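Local coordinates for cell death-related nuclease 4 (Caenorhabditis elegans, PDB 3CG7), which degrades RNA and DNA as a dimeric, metal-dependent 3'-5' exonuclease that takes part in the breakdown of DNA during apoptosis, at residues A[134-139]-A[303-308]; A[64-69]-A[93-98]; A[215-220]-A[269-274]. All coordinates share one frame; numbering follows the deposited sequence.

Contact 1 of 3, residues A[134-139]-A[303-308]; sequences MKLSNI and KIAGYY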
loop_
_atom_site.group_PDB
_atom_site.type_symbol
_atom_site.label_atom_id
_atom_site.label_comp_id
_atom_site.label_asym_id
_atom_site.label_seq_id
_atom_site.Cartn_x
_atom_site.Cartn_y
_atom_site.Cartn_z
ATOM N N MET A 134 -14.110 4.183 -10.250
ATOM C CA MET A 134 -14.648 3.819 -11.551
ATOM C C MET A 134 -13.748 4.162 -12.729
ATOM O O MET A 134 -13.868 3.548 -13.789
ATOM C CB MET A 134 -16.047 4.382 -11.736
ATOM C CG MET A 134 -17.077 3.515 -11.062
ATOM S SD MET A 134 -18.675 4.310 -10.936
ATOM C CE MET A 134 -19.699 2.873 -10.677
ATOM N N LYS A 135 -12.847 5.124 -12.547
ATOM C CA LYS A 135 -11.818 5.354 -13.549
ATOM C C LYS A 135 -10.818 4.196 -13.527
ATOM O O LYS A 135 -10.396 3.727 -14.582
ATOM C CB LYS A 135 -11.107 6.700 -13.359
ATOM C CG LYS A 135 -10.625 7.319 -14.680
ATOM C CD LYS A 135 -9.372 6.641 -15.219
ATOM C CE LYS A 135 -9.381 6.513 -16.736
ATOM N NZ LYS A 135 -9.251 7.832 -17.409
ATOM N N LEU A 136 -10.461 3.731 -12.326
ATOM C CA LEU A 136 -9.557 2.579 -12.172
ATOM C C LEU A 136 -10.124 1.314 -12.794
ATOM O O LEU A 136 -9.404 0.569 -13.465
ATOM C CB LEU A 136 -9.254 2.295 -10.703
ATOM C CG LEU A 136 -8.519 3.326 -9.859
ATOM C CD1 LEU A 136 -8.402 2.778 -8.450
ATOM C CD2 LEU A 136 -7.153 3.661 -10.437
ATOM N N SER A 137 -11.411 1.076 -12.558
ATOM C CA SER A 137 -12.076 -0.152 -12.988
ATOM C C SER A 137 -12.609 -0.037 -14.405
ATOM O O SER A 137 -13.155 -1.003 -14.944
ATOM C CB SER A 137 -13.218 -0.505 -12.029
ATOM O OG SER A 137 -12.736 -0.796 -10.726
ATOM N N ASN A 138 -12.443 1.147 -14.997
ATOM C CA ASN A 138 -12.965 1.473 -16.327
ATOM C C ASN A 138 -14.475 1.207 -16.492
ATOM O O ASN A 138 -14.917 0.592 -17.465
ATOM C CB ASN A 138 -12.138 0.796 -17.435
ATOM C CG ASN A 138 -12.540 1.262 -18.834
ATOM O OD1 ASN A 138 -12.979 0.460 -19.664
ATOM N ND2 ASN A 138 -12.418 2.566 -19.091
ATOM N N ILE A 139 -15.254 1.680 -15.525
ATOM C CA ILE A 139 -16.712 1.601 -15.573
ATOM C C ILE A 139 -17.256 3.014 -15.748
ATOM O O ILE A 139 -16.740 3.966 -15.150
ATOM C CB ILE A 139 -17.286 0.961 -14.276
ATOM C CG1 ILE A 139 -16.896 -0.520 -14.190
ATOM C CG2 ILE A 139 -18.817 1.127 -14.194
ATOM C CD1 ILE A 139 -16.860 -1.064 -12.778
ATOM N N LYS A 303 -1.600 10.124 -11.730
ATOM C CA LYS A 303 -0.783 9.298 -12.615
ATOM C C LYS A 303 -1.181 7.814 -12.677
ATOM O O LYS A 303 -1.413 7.318 -13.775
ATOM C CB LYS A 303 0.724 9.487 -12.379
ATOM C CG LYS A 303 1.474 9.704 -13.697
ATOM C CD LYS A 303 2.982 9.759 -13.521
ATOM C CE LYS A 303 3.620 8.381 -13.741
ATOM N NZ LYS A 303 5.096 8.478 -13.701
ATOM N N ILE A 304 -1.290 7.110 -11.539
ATOM C CA ILE A 304 -1.686 5.673 -11.590
ATOM C C ILE A 304 -3.082 5.439 -12.151
ATOM O O ILE A 304 -3.345 4.391 -12.734
ATOM C CB ILE A 304 -1.590 4.879 -10.236
ATOM C CG1 ILE A 304 -1.529 5.803 -9.033
ATOM C CG2 ILE A 304 -0.454 3.864 -10.238
ATOM C CD1 ILE A 304 -2.864 6.128 -8.537
ATOM N N ALA A 305 -3.974 6.403 -11.958
ATOM C CA ALA A 305 -5.322 6.291 -12.498
ATOM C C ALA A 305 -5.330 6.474 -14.016
ATOM O O ALA A 305 -6.248 6.003 -14.697
ATOM C CB ALA A 305 -6.252 7.280 -11.824
ATOM N N GLY A 306 -4.302 7.145 -14.534
ATOM C CA GLY A 306 -4.159 7.371 -15.969
ATOM C C GLY A 306 -4.823 8.642 -16.479
ATOM O O GLY A 306 -5.279 8.689 -17.619
ATOM N N TYR A 307 -4.887 9.669 -15.633
ATOM C CA TYR A 307 -5.418 10.971 -16.034
ATOM C C TYR A 307 -4.371 11.772 -16.806
ATOM O O TYR A 307 -4.711 12.705 -17.533
ATOM C CB TYR A 307 -5.909 11.765 -14.822
ATOM C CG TYR A 307 -7.235 11.295 -14.263
ATOM C CD1 TYR A 307 -7.316 10.755 -12.974
ATOM C CD2 TYR A 307 -8.407 11.381 -15.018
ATOM C CE1 TYR A 307 -8.528 10.323 -12.446
ATOM C CE2 TYR A 307 -9.624 10.947 -14.501
ATOM C CZ TYR A 307 -9.673 10.424 -13.209
ATOM O OH TYR A 307 -10.862 9.992 -12.686
ATOM N N TYR A 308 -3.103 11.418 -16.609
ATOM C CA TYR A 308 -1.998 11.849 -17.467
ATOM C C TYR A 308 -0.825 10.870 -17.386
ATOM O O TYR A 308 -0.997 9.708 -16.988
ATOM C CB TYR A 308 -1.556 13.282 -17.153
ATOM C CG TYR A 308 -0.750 13.504 -15.886
ATOM C CD1 TYR A 308 -1.291 13.258 -14.623
ATOM C CD2 TYR A 308 0.547 14.022 -15.954
ATOM C CE1 TYR A 308 -0.552 13.492 -13.461
ATOM C CE2 TYR A 308 1.296 14.268 -14.797
ATOM C CZ TYR A 308 0.740 14.002 -13.551
ATOM O OH TYR A 308 1.480 14.249 -12.402
ATOM O OXT TYR A 308 0.314 11.216 -17.722
#
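Leu136 and Ala305 lie 5.6 Å apart, CA to CA, where the C-terminal end of helix 124-136 meets that of the last helix of the chain, 300-305. Both helices close with a Schellman motif: Asn138 and Gly306 turn the backbone away with positive phi, and Ile139 N reaches back to Met134 O across the first of these turns. No hydrogen bond joins the two segments, so the contact rests on van der Waals packing at the protein surface. Lys303 of the final helix packs on Thr91 of the second subunit, in keeping with dimerisation through the C-terminus. Leu136 CD2 sits 3.8 Å from Ala305 CA and also touches its methyl group. Beside it, the side chains of Lys135 and Tyr307 lie alongside with their ends pointing opposite ways. CG of Tyr307 stands anti to the carbonyl carbon (chi1 -76°), which carries the ring toward the Lys135 side chain; the ring also rests on Leu250 and Pro251. The Lys135 chain is bent from chi2 onward and runs past the phenol, with Lys135 CD 4.2 Å above the Tyr307 ring plane near the rim. Lys135 CG approaches Tyr307 OH to 3.3 Å, while Lys135 CD lies 3.2 Å from Ala305 O.

Contact 2 of 3, residues A[64-69]-A[93-98]; sequences KYVKPV and DTFDVV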
loop_
_atom_site.group_PDB
_atom_site.type_symbol
_atom_site.label_atom_id
_atom_site.label_comp_id
_atom_site.label_asym_id
_atom_site.label_seq_id
_atom_site.Cartn_x
_atom_site.Cartn_y
_atom_site.Cartn_z
ATOM N N LYS A 64 -20.732 -5.831 0.976
ATOM C CA LYS A 64 -19.623 -6.615 0.461
ATOM C C LYS A 64 -18.263 -5.978 0.665
ATOM O O LYS A 64 -18.089 -4.768 0.510
ATOM C CB LYS A 64 -19.845 -6.986 -1.012
ATOM C CG LYS A 64 -21.043 -7.907 -1.204
ATOM C CD LYS A 64 -20.866 -8.869 -2.357
ATOM C CE LYS A 64 -22.126 -9.734 -2.544
ATOM N NZ LYS A 64 -22.315 -10.679 -1.417
ATOM N N TYR A 65 -17.310 -6.821 1.043
ATOM C CA TYR A 65 -15.908 -6.457 1.050
ATOM C C TYR A 65 -15.410 -6.454 -0.387
ATOM O O TYR A 65 -15.957 -7.162 -1.243
ATOM C CB TYR A 65 -15.112 -7.460 1.872
ATOM C CG TYR A 65 -15.378 -7.382 3.355
ATOM C CD1 TYR A 65 -15.044 -6.233 4.086
ATOM C CD2 TYR A 65 -15.952 -8.458 4.036
ATOM C CE1 TYR A 65 -15.277 -6.156 5.455
ATOM C CE2 TYR A 65 -16.188 -8.393 5.406
ATOM C CZ TYR A 65 -15.850 -7.239 6.104
ATOM O OH TYR A 65 -16.075 -7.173 7.455
ATOM N N VAL A 66 -14.389 -5.638 -0.649
ATOM C CA VAL A 66 -13.802 -5.537 -1.983
ATOM C C VAL A 66 -12.274 -5.644 -1.890
ATOM O O VAL A 66 -11.652 -5.066 -0.986
ATOM C CB VAL A 66 -14.214 -4.214 -2.709
ATOM C CG1 VAL A 66 -13.667 -4.174 -4.139
ATOM C CG2 VAL A 66 -15.724 -4.023 -2.719
ATOM N N LYS A 67 -11.684 -6.406 -2.816
ATOM C CA LYS A 67 -10.231 -6.595 -2.876
ATOM C C LYS A 67 -9.622 -5.546 -3.787
ATOM O O LYS A 67 -9.933 -5.509 -4.973
ATOM C CB LYS A 67 -9.882 -7.992 -3.402
ATOM C CG LYS A 67 -8.423 -8.413 -3.174
ATOM C CD LYS A 67 -7.865 -9.266 -4.320
ATOM C CE LYS A 67 -8.062 -10.755 -4.118
ATOM N NZ LYS A 67 -7.350 -11.218 -2.889
ATOM N N PRO A 68 -8.761 -4.679 -3.235
ATOM C CA PRO A 68 -8.058 -3.688 -4.052
ATOM C C PRO A 68 -6.968 -4.324 -4.914
ATOM O O PRO A 68 -6.520 -5.438 -4.625
ATOM C CB PRO A 68 -7.444 -2.749 -3.017
ATOM C CG PRO A 68 -7.361 -3.541 -1.764
ATOM C CD PRO A 68 -8.416 -4.583 -1.806
ATOM N N VAL A 69 -6.566 -3.630 -5.977
ATOM C CA VAL A 69 -5.516 -4.137 -6.857
ATOM C C VAL A 69 -4.217 -3.326 -6.760
ATOM O O VAL A 69 -3.134 -3.890 -6.893
ATOM C CB VAL A 69 -5.997 -4.337 -8.357
ATOM C CG1 VAL A 69 -7.279 -5.152 -8.408
ATOM C CG2 VAL A 69 -6.195 -3.016 -9.085
ATOM N N ASP A 93 -13.774 -10.352 -3.662
ATOM C CA ASP A 93 -13.722 -10.096 -5.095
ATOM C C ASP A 93 -13.268 -8.660 -5.381
ATOM O O ASP A 93 -13.324 -7.793 -4.497
ATOM C CB ASP A 93 -15.091 -10.353 -5.715
ATOM C CG ASP A 93 -15.455 -11.823 -5.722
ATOM O OD1 ASP A 93 -14.894 -12.569 -6.552
ATOM O OD2 ASP A 93 -16.294 -12.240 -4.897
ATOM N N THR A 94 -12.803 -8.417 -6.606
ATOM C CA THR A 94 -12.345 -7.086 -7.015
ATOM C C THR A 94 -13.550 -6.220 -7.384
ATOM O O THR A 94 -14.645 -6.745 -7.589
ATOM C CB THR A 94 -11.371 -7.148 -8.217
ATOM O OG1 THR A 94 -12.003 -7.812 -9.315
ATOM C CG2 THR A 94 -10.087 -7.876 -7.844
ATOM N N PHE A 95 -13.344 -4.908 -7.486
ATOM C CA PHE A 95 -14.466 -3.981 -7.643
ATOM C C PHE A 95 -15.372 -4.286 -8.822
ATOM O O PHE A 95 -16.586 -4.227 -8.675
ATOM C CB PHE A 95 -14.030 -2.509 -7.676
ATOM C CG PHE A 95 -15.189 -1.545 -7.676
ATOM C CD1 PHE A 95 -15.832 -1.206 -6.485
ATOM C CD2 PHE A 95 -15.657 -0.993 -8.868
ATOM C CE1 PHE A 95 -16.917 -0.317 -6.480
ATOM C CE2 PHE A 95 -16.737 -0.111 -8.874
ATOM C CZ PHE A 95 -17.368 0.227 -7.675
ATOM N N ASP A 96 -14.794 -4.601 -9.980
ATOM C CA ASP A 96 -15.599 -4.910 -11.169
ATOM C C ASP A 96 -16.607 -6.042 -10.930
ATOM O O ASP A 96 -17.722 -5.994 -11.451
ATOM C CB ASP A 96 -14.726 -5.174 -12.409
ATOM C CG ASP A 96 -13.788 -6.382 -12.257
ATOM O OD1 ASP A 96 -13.634 -7.116 -13.254
ATOM O OD2 ASP A 96 -13.189 -6.602 -11.177
ATOM N N VAL A 97 -16.222 -7.032 -10.123
ATOM C CA VAL A 97 -17.096 -8.165 -9.808
ATOM C C VAL A 97 -18.161 -7.742 -8.793
ATOM O O VAL A 97 -19.360 -7.956 -9.013
ATOM C CB VAL A 97 -16.293 -9.421 -9.306
ATOM C CG1 VAL A 97 -17.230 -10.558 -8.910
ATOM C CG2 VAL A 97 -15.329 -9.908 -10.383
ATOM N N VAL A 98 -17.712 -7.125 -7.700
ATOM C CA VAL A 98 -18.604 -6.626 -6.657
ATOM C C VAL A 98 -19.604 -5.598 -7.198
ATOM O O VAL A 98 -20.771 -5.600 -6.794
ATOM C CB VAL A 98 -17.822 -6.047 -5.456
ATOM C CG1 VAL A 98 -18.773 -5.477 -4.413
ATOM C CG2 VAL A 98 -16.935 -7.124 -4.830
HETATM O O HOH W 1 -16.229 -9.620 -1.972
HETATM O O HOH W 2 -10.853 -3.545 -6.721
#
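Lys67 and Asp93 are joined by the one direct hydrogen bond of this contact, Lys67 N to Asp93 O at 2.7 Å and nearly straight (172°). It ties strand 55-67 to the short, weakly bonded strand 93-94, which runs parallel to it at an outer edge of the RNase H-like exonuclease sheet and leads straight into helix 95-109. The tight part is mostly apolar and centres on Val66. Val66 CG1 lies opposite the backbone N of its own residue (chi1 -176°), which directs this methyl at the start of the helix; there it packs on the backbone, 3.4 Å from Phe95 N, and also lies near the plane of the Phe95 ring at its edge. The other methyl, Val66 CG2, meets Val98 CG1 at 3.8 Å, the two valines crossing obliquely one helical turn further on. Val41 of the next strand touches both Val66 and Phe95 and so continues this buried layer.

The rest of the contact is looser. Val69 CG1 and Thr94 CG2 meet at about a right angle, 4.0 Å apart. Thr94, at the N-cap position, makes no capping bond with its side chain; its OG1 donates to Asp96 OD2 (2.5 Å). Lys67 carries its amine off to Asp90 O. Two waters lie between the backbones: one links Tyr65 O with Asp93 N, and the other accepts from Phe95 N at 2.9 Å and donates to Lys67 O. The chemistry implies an edge pairing opened by solvent around one direct bond, in which water serves Tyr65 O, Asp93 N, Lys67 O and Phe95 N, and the valine packing holds the helix start close.

Contact 3 of 3, residues A[215-220]-A[269-274]; sequences NELLTC and VCRYCR. With ZN (zinc ion), chain C.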
loop_
_atom_site.group_PDB
_atom_site.type_symbol
_atom_site.label_atom_id
_atom_site.label_comp_id
_atom_site.label_asym_id
_atom_site.label_seq_id
_atom_site.Cartn_x
_atom_site.Cartn_y
_atom_site.Cartn_z
ATOM N N ASN A 215 -29.891 17.137 -3.660
ATOM C CA ASN A 215 -29.307 18.466 -3.494
ATOM C C ASN A 215 -27.965 18.629 -4.224
ATOM O O ASN A 215 -27.457 19.744 -4.360
ATOM C CB ASN A 215 -29.186 18.833 -2.004
ATOM C CG ASN A 215 -28.454 17.776 -1.193
ATOM O OD1 ASN A 215 -27.986 16.777 -1.733
ATOM N ND2 ASN A 215 -28.355 17.993 0.112
ATOM N N GLU A 216 -27.399 17.518 -4.692
ATOM C CA GLU A 216 -26.112 17.570 -5.384
ATOM C C GLU A 216 -26.101 16.832 -6.723
ATOM O O GLU A 216 -26.626 15.724 -6.853
ATOM C CB GLU A 216 -24.964 17.139 -4.457
ATOM C CG GLU A 216 -24.536 18.265 -3.492
ATOM C CD GLU A 216 -23.456 17.870 -2.487
ATOM O OE1 GLU A 216 -22.779 16.831 -2.677
ATOM O OE2 GLU A 216 -23.281 18.607 -1.491
ATOM N N LEU A 217 -25.531 17.487 -7.725
ATOM C CA LEU A 217 -25.459 16.944 -9.068
ATOM C C LEU A 217 -24.021 16.979 -9.560
ATOM O O LEU A 217 -23.280 17.932 -9.297
ATOM C CB LEU A 217 -26.352 17.744 -10.023
ATOM C CG LEU A 217 -27.843 17.886 -9.674
ATOM C CD1 LEU A 217 -28.336 19.283 -10.012
ATOM C CD2 LEU A 217 -28.706 16.826 -10.347
ATOM N N LEU A 218 -23.635 15.933 -10.280
ATOM C CA LEU A 218 -22.295 15.860 -10.838
ATOM C C LEU A 218 -22.309 16.293 -12.282
ATOM O O LEU A 218 -23.021 15.721 -13.112
ATOM C CB LEU A 218 -21.693 14.463 -10.678
ATOM C CG LEU A 218 -21.521 13.996 -9.232
ATOM C CD1 LEU A 218 -20.986 12.590 -9.200
ATOM C CD2 LEU A 218 -20.621 14.941 -8.461
ATOM N N THR A 219 -21.518 17.318 -12.570
ATOM C CA THR A 219 -21.528 17.952 -13.873
ATOM C C THR A 219 -20.125 17.947 -14.480
ATOM O O THR A 219 -19.129 17.852 -13.763
ATOM C CB THR A 219 -22.116 19.379 -13.763
ATOM O OG1 THR A 219 -22.566 19.814 -15.045
ATOM C CG2 THR A 219 -21.099 20.369 -13.216
ATOM N N CYS A 220 -20.050 18.040 -15.802
ATOM C CA CYS A 220 -18.772 17.941 -16.506
ATOM C C CYS A 220 -17.975 19.247 -16.528
ATOM O O CYS A 220 -16.799 19.254 -16.912
ATOM C CB CYS A 220 -18.995 17.459 -17.936
ATOM S SG CYS A 220 -20.051 18.570 -18.899
ATOM N N VAL A 269 -29.659 13.573 -17.317
ATOM C CA VAL A 269 -29.093 14.526 -18.260
ATOM C C VAL A 269 -28.201 15.498 -17.488
ATOM O O VAL A 269 -28.519 15.895 -16.361
ATOM C CB VAL A 269 -30.198 15.279 -19.110
ATOM C CG1 VAL A 269 -31.395 14.361 -19.416
ATOM C CG2 VAL A 269 -30.678 16.571 -18.436
ATOM N N CYS A 270 -27.076 15.859 -18.086
ATOM C CA CYS A 270 -26.115 16.722 -17.424
ATOM C C CYS A 270 -26.638 18.160 -17.355
ATOM O O CYS A 270 -27.134 18.689 -18.344
ATOM C CB CYS A 270 -24.775 16.653 -18.147
ATOM S SG CYS A 270 -23.506 17.698 -17.437
ATOM N N ARG A 271 -26.521 18.785 -16.182
ATOM C CA ARG A 271 -27.032 20.147 -15.966
ATOM C C ARG A 271 -26.360 21.183 -16.855
ATOM O O ARG A 271 -26.976 22.195 -17.200
ATOM C CB ARG A 271 -26.896 20.581 -14.500
ATOM C CG ARG A 271 -27.721 19.776 -13.526
ATOM C CD ARG A 271 -29.152 20.304 -13.357
ATOM N NE ARG A 271 -29.974 20.216 -14.567
ATOM C CZ ARG A 271 -30.357 19.082 -15.150
ATOM N NH1 ARG A 271 -29.982 17.906 -14.661
ATOM N NH2 ARG A 271 -31.110 19.128 -16.242
ATOM N N TYR A 272 -25.103 20.932 -17.218
ATOM C CA TYR A 272 -24.360 21.866 -18.055
ATOM C C TYR A 272 -24.533 21.596 -19.549
ATOM O O TYR A 272 -25.045 22.448 -20.272
ATOM C CB TYR A 272 -22.876 21.899 -17.674
ATOM C CG TYR A 272 -22.054 22.850 -18.524
ATOM C CD1 TYR A 272 -22.019 24.217 -18.242
ATOM C CD2 TYR A 272 -21.315 22.378 -19.618
ATOM C CE1 TYR A 272 -21.269 25.091 -19.025
ATOM C CE2 TYR A 272 -20.562 23.244 -20.407
ATOM C CZ TYR A 272 -20.544 24.597 -20.106
ATOM O OH TYR A 272 -19.796 25.455 -20.884
ATOM N N CYS A 273 -24.110 20.421 -20.009
ATOM C CA CYS A 273 -24.075 20.144 -21.447
ATOM C C CYS A 273 -25.407 19.621 -21.993
ATOM O O CYS A 273 -25.583 19.492 -23.210
ATOM C CB CYS A 273 -22.920 19.196 -21.799
ATOM S SG CYS A 273 -23.150 17.483 -21.269
ATOM N N ARG A 274 -26.331 19.311 -21.084
ATOM C CA ARG A 274 -27.702 18.908 -21.430
ATOM C C ARG A 274 -27.780 17.622 -22.260
ATOM O O ARG A 274 -28.813 17.328 -22.866
ATOM C CB ARG A 274 -28.466 20.072 -22.095
ATOM C CG ARG A 274 -28.519 21.349 -21.244
ATOM C CD ARG A 274 -29.652 21.306 -20.215
ATOM N NE ARG A 274 -29.344 22.086 -19.011
ATOM C CZ ARG A 274 -30.256 22.599 -18.180
ATOM N NH1 ARG A 274 -31.556 22.437 -18.413
ATOM N NH2 ARG A 274 -29.867 23.285 -17.109
HETATM ZN ZN ZN C . -21.957 17.192 -19.311
HETATM O O HOH W 3 -25.672 16.897 -13.946
#
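Cys220 SG meets the Tyr272 ring obliquely, 4.1 Å from Tyr272 CD2, in a sulfur-aromatic contact. The other flat group, the guanidinium of Arg274, has Arg271 NH2 4.0 Å above one face, offset toward the rim, and uses NE and NH2 side-on to grip Arg271 O. Between the segments sits a zinc ion in a four-cysteine site that fastens the loop after strand 253-256 to the end of strand 216-219. Cys220 SG binds zinc at 2.4 Å, Cys270 SG at 2.5 Å and Cys273 SG at 2.3 Å, and Cys280 completes the set. Cys270 and Cys273 form the CxxC pair, whose turn is closed by Arg274 N bonding to Cys270 O. The SG of Cys220 lies between its backbone N and carbonyl carbon (chi1 60°), which brings it round to the metal. Thr219 OG1 approaches Cys270 SG to 3.3 Å, and Tyr272 N gives that sulfur a weak hydrogen bond of 3.6 Å. Two residues before Thr219 on the strand, Leu217 CD1 packs on Arg271 CD at 3.6 Å, and a water bridges Leu218 O and Arg271 N. Four cysteine sulfurs fill the coordination of the zinc and probably bind as thiolates, which is consistent with a structural cross-link instead of a catalytic ion.

Contact 2 closes first along the chain; contact 1 opens later and spans the chain to its C-terminus, with contact 3 nested inside that loop. Contacts 1 and 2 lie about 16 Å apart, centre to centre, and touch directly: Phe95, at the start of helix 95-109, packs against Met134, Ser137 and Ile139. Contact 3 stands apart, its centre about 21 Å from that of contact 1 and about 28 Å from that of contact 2. Contacts 2 and 3 nevertheless reach one mixed sheet, at the outermost strand 93-94 and at strand 216-219, next to outermost strand 253-256. Contact 1 brings the last helix against helix 124-136, while contact 3 joins the zinc-binding loop to the sheet.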